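Local coordinates for protein glia-derived nexin (Homo sapiens, PDB 4DY0) that inhibits serine proteases such as thrombin, trypsin and urokinase, binds heparin, and promotes neurite extension through its action on thrombin, at residues 18-23 with 32-37; 79-84 with 89-94; 122-125 with 129-132; 136-141 with 163-168; 324-329 with 360-365. All blocks are in the same frame, centred on the assembly; numbering follows the deposited sequence.

Contact 1 (18-23 with 32-37)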
# COMPACT_ATOMS: atom_id res chain seq x y z
N GLN A 18 -1.09 0.12 -10.44
CA GLN A 18 -2.18 0.01 -11.41
C GLN A 18 -3.50 -0.26 -10.70
O GLN A 18 -4.54 0.27 -11.10
CB GLN A 18 -1.89 -1.11 -12.41
CG GLN A 18 -0.91 -0.70 -13.50
CD GLN A 18 -0.55 -1.86 -14.41
OE1 GLN A 18 0.62 -2.06 -14.74
NE2 GLN A 18 -1.55 -2.62 -14.83
N VAL A 19 -3.46 -1.08 -9.66
CA VAL A 19 -4.64 -1.33 -8.86
C VAL A 19 -5.10 -0.04 -8.20
O VAL A 19 -6.27 0.33 -8.28
CB VAL A 19 -4.39 -2.42 -7.79
CG1 VAL A 19 -5.54 -2.49 -6.81
CG2 VAL A 19 -4.16 -3.77 -8.47
N PHE A 20 -4.17 0.68 -7.57
CA PHE A 20 -4.50 1.97 -6.97
C PHE A 20 -5.19 2.88 -7.98
O PHE A 20 -6.20 3.52 -7.66
CB PHE A 20 -3.24 2.65 -6.42
CG PHE A 20 -3.48 4.05 -5.92
CD1 PHE A 20 -3.90 4.28 -4.62
CD2 PHE A 20 -3.29 5.15 -6.76
CE1 PHE A 20 -4.11 5.56 -4.15
CE2 PHE A 20 -3.51 6.44 -6.30
CZ PHE A 20 -3.92 6.65 -5.00
N ASN A 21 -4.65 2.93 -9.19
CA ASN A 21 -5.19 3.80 -10.24
C ASN A 21 -6.62 3.44 -10.61
O ASN A 21 -7.40 4.30 -11.02
CB ASN A 21 -4.29 3.77 -11.48
CG ASN A 21 -2.95 4.41 -11.24
OD1 ASN A 21 -2.80 5.22 -10.33
ND2 ASN A 21 -1.97 4.06 -12.06
N GLN A 22 -6.95 2.17 -10.47
CA GLN A 22 -8.31 1.73 -10.74
C GLN A 22 -9.24 2.23 -9.66
O GLN A 22 -10.26 2.86 -9.94
CB GLN A 22 -8.37 0.21 -10.77
CG GLN A 22 -7.91 -0.40 -12.06
CD GLN A 22 -8.36 -1.83 -12.15
OE1 GLN A 22 -7.56 -2.72 -12.40
NE2 GLN A 22 -9.65 -2.06 -11.92
N ILE A 23 -8.89 1.92 -8.42
CA ILE A 23 -9.74 2.26 -7.28
C ILE A 23 -10.00 3.75 -7.25
O ILE A 23 -11.14 4.20 -7.13
CB ILE A 23 -9.09 1.81 -5.96
CG1 ILE A 23 -8.85 0.30 -5.98
CG2 ILE A 23 -9.98 2.21 -4.78
CD1 ILE A 23 -7.90 -0.19 -4.90
N ILE A 32 -8.08 6.94 -0.16
CA ILE A 32 -7.66 5.62 -0.60
C ILE A 32 -6.20 5.42 -0.22
O ILE A 32 -5.33 6.18 -0.65
CB ILE A 32 -7.83 5.45 -2.11
CG1 ILE A 32 -9.30 5.64 -2.51
CG2 ILE A 32 -7.35 4.07 -2.54
CD1 ILE A 32 -10.23 4.58 -1.94
N VAL A 33 -5.93 4.40 0.59
CA VAL A 33 -4.57 4.09 1.00
C VAL A 33 -4.27 2.62 0.75
O VAL A 33 -4.83 1.74 1.40
CB VAL A 33 -4.33 4.43 2.48
CG1 VAL A 33 -2.85 4.27 2.82
CG2 VAL A 33 -4.79 5.84 2.77
N ILE A 34 -3.39 2.39 -0.21
CA ILE A 34 -3.05 1.06 -0.68
C ILE A 34 -1.57 0.80 -0.43
O ILE A 34 -0.78 1.74 -0.27
CB ILE A 34 -3.29 0.97 -2.20
CG1 ILE A 34 -4.79 1.05 -2.51
CG2 ILE A 34 -2.67 -0.28 -2.78
CD1 ILE A 34 -5.59 -0.06 -1.91
N SER A 35 -1.19 -0.47 -0.39
CA SER A 35 0.22 -0.83 -0.38
C SER A 35 0.55 -1.58 -1.67
O SER A 35 0.29 -2.77 -1.78
CB SER A 35 0.56 -1.70 0.82
OG SER A 35 1.90 -2.14 0.73
N PRO A 36 1.11 -0.86 -2.66
CA PRO A 36 1.38 -1.50 -3.95
C PRO A 36 2.25 -2.74 -3.81
O PRO A 36 2.00 -3.75 -4.47
CB PRO A 36 2.13 -0.40 -4.72
CG PRO A 36 1.58 0.88 -4.14
CD PRO A 36 1.40 0.58 -2.67
N HIS A 37 3.27 -2.68 -2.96
CA HIS A 37 4.14 -3.82 -2.76
C HIS A 37 3.40 -4.98 -2.09
O HIS A 37 3.63 -6.15 -2.41
CB HIS A 37 5.36 -3.46 -1.93
CG HIS A 37 6.24 -4.62 -1.62
ND1 HIS A 37 7.22 -5.06 -2.48
CD2 HIS A 37 6.26 -5.47 -0.56
CE1 HIS A 37 7.82 -6.11 -1.95
NE2 HIS A 37 7.26 -6.38 -0.79
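Phe-20 and Ile-23, on the strand-facing side of helix 5-26, close onto Ile-32 and Ile-34. The ring of Phe-20 comes in by its edge: CE1 points nearly in the ring plane at Ile-32 O (3.8 Å), while CD1 lies 4.0 Å from Ile-34 CG1. CG anti to the backbone N (chi1 174°) turns the CD1-CE1 edge of the ring to the two isoleucines. One turn on, Ile-23 splits its branches, CG2 meeting Ile-32 CD1 at 3.7 Å and CD1 reaching end to end with Ile-34 CD1 at 3.8 Å. Cutting Phe-20 back to an alanine would probably open a gap beside both isoleucines and take the aromatic edge from Ile-32 O.

Helix 18-23 and strand 32-34 run almost antiparallel (164°), their axes 9.4 Å apart. Strand 369-376 holds Ile-32 and Ile-34 by backbone bonds to Gln-375 and Met-373, and both those residues also touch Phe-20. Pro-288 of helix 286-291 packs on Ile-23. Beyond the strand, Ser-35 OG caps Gly-38 N at the start of helix 36-47. No hydrogen bond joins the two segments, which implies that shape and burial of hydrocarbon hold the helix against this strand.

Contact 2 (79-84 with 89-94)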
# COMPACT_ATOMS: atom_id res chain seq x y z
N ALA A 79 14.28 -7.20 3.62
CA ALA A 79 14.99 -5.93 3.60
C ALA A 79 14.06 -4.75 3.89
O ALA A 79 14.49 -3.73 4.43
CB ALA A 79 15.71 -5.75 2.26
N ILE A 80 12.79 -4.89 3.53
CA ILE A 80 11.81 -3.84 3.79
C ILE A 80 11.43 -3.77 5.26
O ILE A 80 11.28 -2.68 5.82
CB ILE A 80 10.52 -4.06 2.98
CG1 ILE A 80 10.80 -3.89 1.49
CG2 ILE A 80 9.44 -3.09 3.43
CD1 ILE A 80 9.64 -4.30 0.62
N VAL A 81 11.30 -4.93 5.89
CA VAL A 81 10.86 -4.99 7.28
C VAL A 81 12.04 -4.98 8.26
O VAL A 81 11.84 -4.89 9.47
CB VAL A 81 9.99 -6.23 7.54
CG1 VAL A 81 9.62 -6.32 9.02
CG2 VAL A 81 8.74 -6.18 6.68
N SER A 82 13.25 -5.08 7.73
CA SER A 82 14.45 -5.17 8.56
C SER A 82 14.56 -4.06 9.60
O SER A 82 14.23 -2.90 9.32
CB SER A 82 15.70 -5.16 7.67
OG SER A 82 16.88 -4.99 8.44
N LYS A 83 15.01 -4.42 10.80
CA LYS A 83 15.25 -3.45 11.87
C LYS A 83 16.35 -2.48 11.46
O LYS A 83 16.46 -1.38 12.00
CB LYS A 83 15.65 -4.17 13.17
N LYS A 84 17.15 -2.91 10.49
CA LYS A 84 18.26 -2.12 9.96
C LYS A 84 17.76 -0.78 9.40
O LYS A 84 18.52 0.18 9.30
CB LYS A 84 18.98 -2.91 8.87
CG LYS A 84 20.42 -2.51 8.62
CD LYS A 84 21.12 -3.52 7.72
N VAL A 89 8.55 -0.70 9.41
CA VAL A 89 7.30 -1.00 8.73
C VAL A 89 6.77 -2.35 9.21
O VAL A 89 7.47 -3.36 9.13
CB VAL A 89 7.52 -1.10 7.20
CG1 VAL A 89 6.19 -1.31 6.48
CG2 VAL A 89 8.22 0.15 6.69
N THR A 90 5.55 -2.37 9.72
CA THR A 90 4.96 -3.62 10.19
C THR A 90 4.01 -4.20 9.15
O THR A 90 3.10 -3.52 8.68
CB THR A 90 4.21 -3.44 11.52
OG1 THR A 90 5.08 -2.85 12.48
CG2 THR A 90 3.73 -4.79 12.03
N VAL A 91 4.24 -5.46 8.79
CA VAL A 91 3.44 -6.13 7.77
C VAL A 91 2.91 -7.46 8.28
O VAL A 91 3.65 -8.28 8.81
CB VAL A 91 4.26 -6.39 6.50
CG1 VAL A 91 3.39 -7.02 5.42
CG2 VAL A 91 4.88 -5.09 6.00
N ALA A 92 1.60 -7.66 8.13
CA ALA A 92 0.98 -8.91 8.54
C ALA A 92 0.31 -9.57 7.35
O ALA A 92 -0.63 -9.02 6.78
CB ALA A 92 -0.02 -8.66 9.65
N ASN A 93 0.80 -10.74 6.98
CA ASN A 93 0.24 -11.49 5.87
C ASN A 93 -0.32 -12.83 6.32
O ASN A 93 0.34 -13.57 7.04
CB ASN A 93 1.28 -11.68 4.77
CG ASN A 93 1.58 -10.39 4.02
OD1 ASN A 93 0.70 -9.55 3.83
ND2 ASN A 93 2.83 -10.24 3.58
N ALA A 94 -1.54 -13.14 5.89
CA ALA A 94 -2.17 -14.39 6.29
C ALA A 94 -3.11 -14.95 5.23
O ALA A 94 -3.85 -14.20 4.57
CB ALA A 94 -2.91 -14.22 7.61
O HOH W 1 11.28 -1.48 8.05
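Val-81, on the last turn of helix 70-81, lays both its methyl groups against the carbonyl oxygen of Val-89: CG1 lies 3.7 Å and CG2 3.9 Å from Val-89 O. Its chi1 of 176° sets CG1 anti to the backbone N and leaves CG2 to pass on to strand 90-94, where it crosses Val-91 CG2 at an angle (4.1 Å). The inner part is completed by Val-89, whose CG2 lies 4.3 Å from Ile-80 O. Ile-80 and Val-89 share a further neighbour in Leu-371 of strand 369-376, and Ile-80 also leans on His-37.

The contact loosens toward the start of segment 89-94, where a water takes part. No direct hydrogen bond joins the segments. Instead the water accepts from Val-89 N at 3.1 Å and bridges to Ile-80 O, although the latter separation is short enough to leave the water's exact place doubtful. Past the helix end the chain turns off at Ser-82, where OG takes the backbone N of Lys-84 (2.9 Å, 148° at the hydrogen) in an ST turn. Val-81 itself is partly exposed, and its side chain is about 10 Å from the bound sulfated iduronate of heparin, too far to touch it. This is the serpin connection from helix D into the second strand of sheet A, the helix that carries heparin-binding residues in relatives such as antithrombin.

Contact 3 (122-125 with 129-132)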
# COMPACT_ATOMS: atom_id res chain seq x y z
N VAL A 122 -9.56 -21.33 10.05
CA VAL A 122 -10.55 -20.55 10.71
C VAL A 122 -11.89 -21.19 10.50
O VAL A 122 -12.10 -21.83 9.52
CB VAL A 122 -10.51 -19.05 10.19
CG1 VAL A 122 -11.24 -18.87 8.90
CG2 VAL A 122 -11.03 -18.11 11.19
N ASN A 123 -12.81 -20.97 11.42
CA ASN A 123 -14.12 -21.59 11.34
C ASN A 123 -15.11 -20.72 10.57
O ASN A 123 -15.89 -19.98 11.17
CB ASN A 123 -14.65 -21.88 12.74
CG ASN A 123 -15.90 -22.74 12.73
OD1 ASN A 123 -16.16 -23.47 11.77
ND2 ASN A 123 -16.68 -22.66 13.81
N PHE A 124 -15.07 -20.80 9.24
CA PHE A 124 -15.94 -19.98 8.40
C PHE A 124 -17.41 -20.32 8.60
O PHE A 124 -18.29 -19.51 8.30
CB PHE A 124 -15.57 -20.09 6.92
CG PHE A 124 -14.35 -19.29 6.54
CD1 PHE A 124 -14.31 -17.92 6.74
CD2 PHE A 124 -13.24 -19.91 5.97
CE1 PHE A 124 -13.19 -17.18 6.39
CE2 PHE A 124 -12.12 -19.18 5.62
CZ PHE A 124 -12.10 -17.80 5.83
N GLU A 125 -17.68 -21.52 9.12
CA GLU A 125 -19.05 -21.93 9.40
C GLU A 125 -19.70 -21.02 10.44
O GLU A 125 -20.92 -20.97 10.57
CB GLU A 125 -19.08 -23.39 9.88
N SER A 129 -17.57 -15.42 14.73
CA SER A 129 -16.38 -15.90 15.42
C SER A 129 -15.18 -15.88 14.48
O SER A 129 -14.07 -15.53 14.88
CB SER A 129 -16.59 -17.31 15.98
N ALA A 130 -15.42 -16.24 13.23
CA ALA A 130 -14.36 -16.24 12.22
C ALA A 130 -13.71 -14.86 12.10
O ALA A 130 -12.47 -14.75 12.11
CB ALA A 130 -14.92 -16.67 10.87
N CYS A 131 -14.53 -13.82 12.01
CA CYS A 131 -14.03 -12.45 11.93
C CYS A 131 -13.27 -12.08 13.20
O CYS A 131 -12.25 -11.39 13.14
CB CYS A 131 -15.18 -11.47 11.70
SG CYS A 131 -16.12 -11.81 10.20
N ASP A 132 -13.78 -12.54 14.34
CA ASP A 132 -13.11 -12.32 15.61
C ASP A 132 -11.68 -12.81 15.58
O ASP A 132 -10.75 -12.09 15.95
CB ASP A 132 -13.86 -13.04 16.73
CG ASP A 132 -15.03 -12.24 17.27
OD1 ASP A 132 -15.31 -11.15 16.73
OD2 ASP A 132 -15.66 -12.70 18.25
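Ala-130 pushes its methyl group into the bend of segment 122-125, and nearly all the contact gathers round it. The shortest approach is between hydrocarbon and carbonyl: Ala-130 CB sits 3.5 Å from Asn-123 O. A second pair of this kind runs the other way, with Val-122 CG2 3.8 Å from Ala-130 O, so that each segment lays a methyl group against a backbone oxygen of the other. The purely apolar touches are longer. Val-122 CG2 lies 4.2 Å from Ala-130 CB, and Phe-124 CD1 comes obliquely to within 4.4 Å of the same methyl, although the Phe-124 side chain sets out in the opposite direction and only its ring returns.

These residues make the short turn by which the chain leaves strand 117-121 and enters helix 127-141, the helix F of the serpin fold, here near its N-terminal end. The turn is sharp because Asn-123 is the centre of an inverse gamma turn, closed by a weak bond from Phe-124 N to Val-122 O (3.2 Å).

Within segment 122-125, aliphatic-aromatic packing shapes the surface offered to the helix. Val-122 CG1 stands over the centre of the Phe-124 ring, 3.3 Å above its plane. The chi1 of 81° puts this methyl between the backbone N and the carbonyl carbon and leaves CG2, anti to the backbone N, for Ala-130. Val-122 is tied by its backbone to Val-97, and Phe-124 also touches Thr-160. Cys-131, the next helix residue, turns away from the bend toward Leu-150, Pro-152 and Ile-155.

Contact 4 (136-141 with 163-168)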
# COMPACT_ATOMS: atom_id res chain seq x y z
N ALA A 136 -8.51 -10.48 15.78
CA ALA A 136 -7.59 -10.71 16.89
C ALA A 136 -6.16 -10.94 16.39
O ALA A 136 -5.20 -10.47 17.00
CB ALA A 136 -8.06 -11.90 17.72
N TRP A 137 -6.03 -11.65 15.27
CA TRP A 137 -4.71 -11.94 14.72
C TRP A 137 -4.06 -10.70 14.11
O TRP A 137 -2.87 -10.45 14.31
CB TRP A 137 -4.78 -13.08 13.71
CG TRP A 137 -3.48 -13.33 13.01
CD1 TRP A 137 -2.45 -14.11 13.45
CD2 TRP A 137 -3.06 -12.77 11.76
NE1 TRP A 137 -1.41 -14.08 12.54
CE2 TRP A 137 -1.77 -13.27 11.49
CE3 TRP A 137 -3.66 -11.91 10.83
CZ2 TRP A 137 -1.06 -12.92 10.35
CZ3 TRP A 137 -2.95 -11.57 9.69
CH2 TRP A 137 -1.67 -12.08 9.46
N VAL A 138 -4.83 -9.92 13.36
CA VAL A 138 -4.30 -8.70 12.76
C VAL A 138 -3.83 -7.74 13.85
O VAL A 138 -2.69 -7.27 13.82
CB VAL A 138 -5.32 -8.00 11.85
CG1 VAL A 138 -4.71 -6.75 11.24
CG2 VAL A 138 -5.80 -8.94 10.76
N LYS A 139 -4.72 -7.45 14.79
CA LYS A 139 -4.39 -6.59 15.92
C LYS A 139 -3.12 -7.06 16.62
O LYS A 139 -2.21 -6.26 16.88
CB LYS A 139 -5.54 -6.55 16.93
N ASN A 140 -3.05 -8.35 16.92
CA ASN A 140 -1.89 -8.91 17.60
C ASN A 140 -0.64 -8.87 16.73
O ASN A 140 0.47 -8.70 17.22
CB ASN A 140 -2.17 -10.34 18.05
CG ASN A 140 -1.00 -10.97 18.77
OD1 ASN A 140 -0.31 -10.32 19.56
ND2 ASN A 140 -0.77 -12.25 18.52
N GLU A 141 -0.84 -9.00 15.42
CA GLU A 141 0.27 -9.08 14.48
C GLU A 141 0.75 -7.70 14.03
O GLU A 141 1.79 -7.57 13.38
CB GLU A 141 -0.14 -9.93 13.27
CG GLU A 141 1.00 -10.62 12.54
CD GLU A 141 1.51 -11.85 13.28
OE1 GLU A 141 1.72 -11.77 14.51
OE2 GLU A 141 1.71 -12.89 12.63
N VAL A 163 -9.66 -16.74 2.38
CA VAL A 163 -9.58 -15.29 2.47
C VAL A 163 -8.15 -14.84 2.73
O VAL A 163 -7.52 -15.28 3.69
CB VAL A 163 -10.47 -14.74 3.61
CG1 VAL A 163 -10.15 -13.29 3.88
CG2 VAL A 163 -11.94 -14.92 3.28
N LEU A 164 -7.64 -13.97 1.87
CA LEU A 164 -6.29 -13.43 2.03
C LEU A 164 -6.33 -12.13 2.82
O LEU A 164 -7.26 -11.34 2.68
CB LEU A 164 -5.66 -13.15 0.67
CG LEU A 164 -4.79 -14.24 0.06
CD1 LEU A 164 -3.43 -14.26 0.72
CD2 LEU A 164 -5.48 -15.60 0.16
N VAL A 165 -5.31 -11.90 3.64
CA VAL A 165 -5.20 -10.64 4.35
C VAL A 165 -3.79 -10.06 4.28
O VAL A 165 -2.81 -10.75 4.56
CB VAL A 165 -5.61 -10.78 5.82
CG1 VAL A 165 -5.31 -9.50 6.56
CG2 VAL A 165 -7.08 -11.12 5.91
N ASN A 166 -3.71 -8.79 3.91
CA ASN A 166 -2.46 -8.04 3.95
C ASN A 166 -2.65 -6.75 4.74
O ASN A 166 -3.44 -5.89 4.35
CB ASN A 166 -1.98 -7.71 2.54
CG ASN A 166 -0.77 -6.79 2.55
OD1 ASN A 166 -0.75 -5.76 1.87
ND2 ASN A 166 0.24 -7.14 3.33
N ALA A 167 -1.91 -6.61 5.84
CA ALA A 167 -2.02 -5.42 6.68
C ALA A 167 -0.66 -4.75 6.85
O ALA A 167 0.33 -5.41 7.18
CB ALA A 167 -2.59 -5.78 8.03
N VAL A 168 -0.62 -3.44 6.62
CA VAL A 168 0.63 -2.69 6.72
C VAL A 168 0.47 -1.46 7.62
O VAL A 168 -0.47 -0.68 7.46
CB VAL A 168 1.13 -2.23 5.33
CG1 VAL A 168 2.53 -1.65 5.45
CG2 VAL A 168 1.12 -3.40 4.35
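Glu-141 N is gripped by two carbonyls of the residues that face the strand: it donates to Trp-137 O at 2.7 Å and, more weakly, to Val-138 O at 3.0 Å. This pair of bonds closes the last turn of helix 127-141, and that turn presents Trp-137 and Val-138 to Val-165 and Ala-167. Between helix and strand there is no hydrogen bond at all. Val-138 does most of the touching, with CG1 4.0 Å from Ala-167 CB and CG2 4.3 Å from Val-165 CG1. A chi1 of 180° turns CG1 to Ala-167 and CG2 to Val-165.

Trp-137 arrives by its edge, CZ3 lying 4.4 Å from Val-165 CG1 near the indole plane. Glu-141 CB lies over the centre of one face of the indole, 4.1 Å above it, and the ring of Phe-96 meets Trp-137 edge-to-face.

The pair is helix F laid over the third strand of sheet A, as in other serpins. The two axes pass 9.9 Å apart, with their directions 31° from parallel. In this native form strand 162-170 pairs directly with strand 319-328; in serpins it is between these two strands that the cleaved reactive loop inserts, and helix F lies over this side of the sheet.

On the far face of the strand the character changes. Asn-166 points away from the helix and bonds through its amide to Asn-93 and Gln-322, which satisfies a buried polar group. Leu-149, from a loop, packs on both Val-138 and Val-165.

Contact 5 (324-329 with 360-365)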
# COMPACT_ATOMS: atom_id res chain seq x y z
N ALA A 324 -4.27 -0.53 5.16
CA ALA A 324 -3.04 0.23 5.27
C ALA A 324 -3.26 1.40 6.21
O ALA A 324 -4.30 2.05 6.16
CB ALA A 324 -2.57 0.72 3.90
N LYS A 325 -2.29 1.65 7.08
CA LYS A 325 -2.43 2.68 8.09
C LYS A 325 -1.10 3.37 8.36
O LYS A 325 -0.13 2.72 8.74
CB LYS A 325 -2.99 2.07 9.38
CG LYS A 325 -3.15 3.05 10.53
CD LYS A 325 -4.04 2.44 11.61
CE LYS A 325 -4.13 3.33 12.83
NZ LYS A 325 -5.09 2.79 13.83
N ILE A 326 -1.06 4.67 8.12
CA ILE A 326 0.14 5.46 8.38
C ILE A 326 -0.20 6.69 9.21
O ILE A 326 -1.18 7.38 8.95
CB ILE A 326 0.83 5.90 7.07
CG1 ILE A 326 2.09 6.71 7.37
CG2 ILE A 326 -0.13 6.71 6.21
CD1 ILE A 326 2.75 7.29 6.15
N GLU A 327 0.60 6.95 10.24
CA GLU A 327 0.43 8.17 11.01
C GLU A 327 1.47 9.21 10.62
O GLU A 327 2.66 8.90 10.49
CB GLU A 327 0.50 7.90 12.52
CG GLU A 327 0.43 9.19 13.33
CD GLU A 327 0.43 8.95 14.83
OE1 GLU A 327 0.38 9.95 15.58
OE2 GLU A 327 0.47 7.78 15.25
N VAL A 328 1.02 10.43 10.41
CA VAL A 328 1.92 11.53 10.11
C VAL A 328 1.93 12.50 11.29
O VAL A 328 0.92 13.13 11.59
CB VAL A 328 1.48 12.26 8.83
CG1 VAL A 328 2.39 13.44 8.55
CG2 VAL A 328 1.49 11.28 7.66
N SER A 329 3.08 12.60 11.96
CA SER A 329 3.19 13.40 13.18
C SER A 329 4.47 14.23 13.22
O SER A 329 5.23 14.27 12.25
CB SER A 329 3.11 12.50 14.41
OG SER A 329 2.91 13.26 15.59
N PHE A 360 0.28 10.73 -1.98
CA PHE A 360 1.53 10.46 -1.30
C PHE A 360 2.01 9.04 -1.50
O PHE A 360 1.20 8.12 -1.65
CB PHE A 360 1.45 10.82 0.19
CG PHE A 360 0.76 9.79 1.03
CD1 PHE A 360 -0.58 9.93 1.37
CD2 PHE A 360 1.45 8.69 1.52
CE1 PHE A 360 -1.22 8.97 2.16
CE2 PHE A 360 0.83 7.73 2.30
CZ PHE A 360 -0.51 7.88 2.62
N PHE A 361 3.33 8.88 -1.52
CA PHE A 361 3.97 7.57 -1.57
C PHE A 361 4.82 7.39 -0.33
O PHE A 361 5.34 8.36 0.22
CB PHE A 361 4.93 7.48 -2.77
CG PHE A 361 4.26 7.44 -4.10
CD1 PHE A 361 4.21 8.56 -4.90
CD2 PHE A 361 3.70 6.26 -4.57
CE1 PHE A 361 3.60 8.53 -6.14
CE2 PHE A 361 3.09 6.21 -5.81
CZ PHE A 361 3.04 7.35 -6.60
N ILE A 362 4.98 6.15 0.10
CA ILE A 362 6.03 5.79 1.03
C ILE A 362 6.94 4.82 0.29
O ILE A 362 6.51 3.75 -0.13
CB ILE A 362 5.47 5.12 2.31
CG1 ILE A 362 4.60 6.10 3.09
CG2 ILE A 362 6.61 4.63 3.20
CD1 ILE A 362 5.39 7.24 3.68
N ARG A 363 8.20 5.21 0.12
CA ARG A 363 9.12 4.44 -0.70
C ARG A 363 10.30 3.89 0.11
O ARG A 363 10.89 4.60 0.93
CB ARG A 363 9.64 5.33 -1.84
CG ARG A 363 10.42 4.60 -2.91
CD ARG A 363 10.63 5.53 -4.11
NE ARG A 363 11.26 4.84 -5.23
CZ ARG A 363 12.57 4.83 -5.46
NH1 ARG A 363 13.06 4.18 -6.51
NH2 ARG A 363 13.39 5.48 -4.64
N HIS A 364 10.62 2.63 -0.12
CA HIS A 364 11.85 2.04 0.39
C HIS A 364 12.89 2.17 -0.72
O HIS A 364 12.87 1.42 -1.69
CB HIS A 364 11.63 0.57 0.77
CG HIS A 364 12.80 -0.06 1.44
ND1 HIS A 364 13.65 -0.94 0.79
CD2 HIS A 364 13.27 0.04 2.71
CE1 HIS A 364 14.59 -1.34 1.63
NE2 HIS A 364 14.38 -0.77 2.80
N ASN A 365 13.78 3.14 -0.57
CA ASN A 365 14.66 3.55 -1.65
C ASN A 365 15.71 2.52 -2.11
O ASN A 365 16.00 2.43 -3.30
CB ASN A 365 15.30 4.91 -1.32
CG ASN A 365 14.25 5.99 -1.09
OD1 ASN A 365 13.42 6.26 -1.97
ND2 ASN A 365 14.26 6.60 0.09
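With chi1 and chi2 both close to 180°, Ile-326 is extended so that CD1 reaches straight out toward strand 360-364, while its CG2 branch is left between the backbone N and the carbonyl carbon. Phe-360 has its ring in that same position (chi1 79°), and this brings CZ to Ile-326 CG2 at 3.8 Å. The two side chains slide past each other in opposite directions, the methyl approaching the ring obliquely. Ile-362 instead meets Ile-326 tip to tip: the two CD1 atoms are 3.6 Å apart, and Ile-362 CG1 is 3.8 Å from the same Ile-326 CD1. One residue thus serves two partners with two different branches. A serine at Ile-326 would probably leave the tip of Ile-362 and the end of the Phe-360 ring facing a gap, with a hydroxyl buried in hydrocarbon.

No hydrogen bond crosses the contact; the nearest CA atoms, those of Ile-326 and Ile-362, are 9.4 Å apart, as between packed sheets. Met-234 of strand 232-239 touches both isoleucines, and Ala-279 lies beside Ile-326. At the strand end, Arg-363 NH2 bonds to Asn-365 OD1 (2.8 Å) on a lone pair in the carbonyl plane. Such face-to-face packing is that of the serpin hydrophobic core, where the fifth strand of sheet A lies against the fourth strand of sheet B.

How the contacts relate
The five contacts follow one another along the chain without overlap, all within the serpin fold. Contacts 2, 4 and 5 step across sheet A: strand 90-97 neighbours strand 162-170, which neighbours strand 319-328, with Ala-92 N bonded to Ala-167 O and Lys-325 N to Val-168 O. Their centres lie about 13 Å (2 to 4) and about 18 Å (4 to 5) apart. Contact 1 touches all three of them, and its centre is about 13 Å from that of contact 5. Contacts 3 and 4 share helix 127-141, one near its start and one at its end; contact 3 lies farthest out, about 31 Å from contact 5 between centres. Sheet A, central to serpin inhibition, is thus packed on both faces.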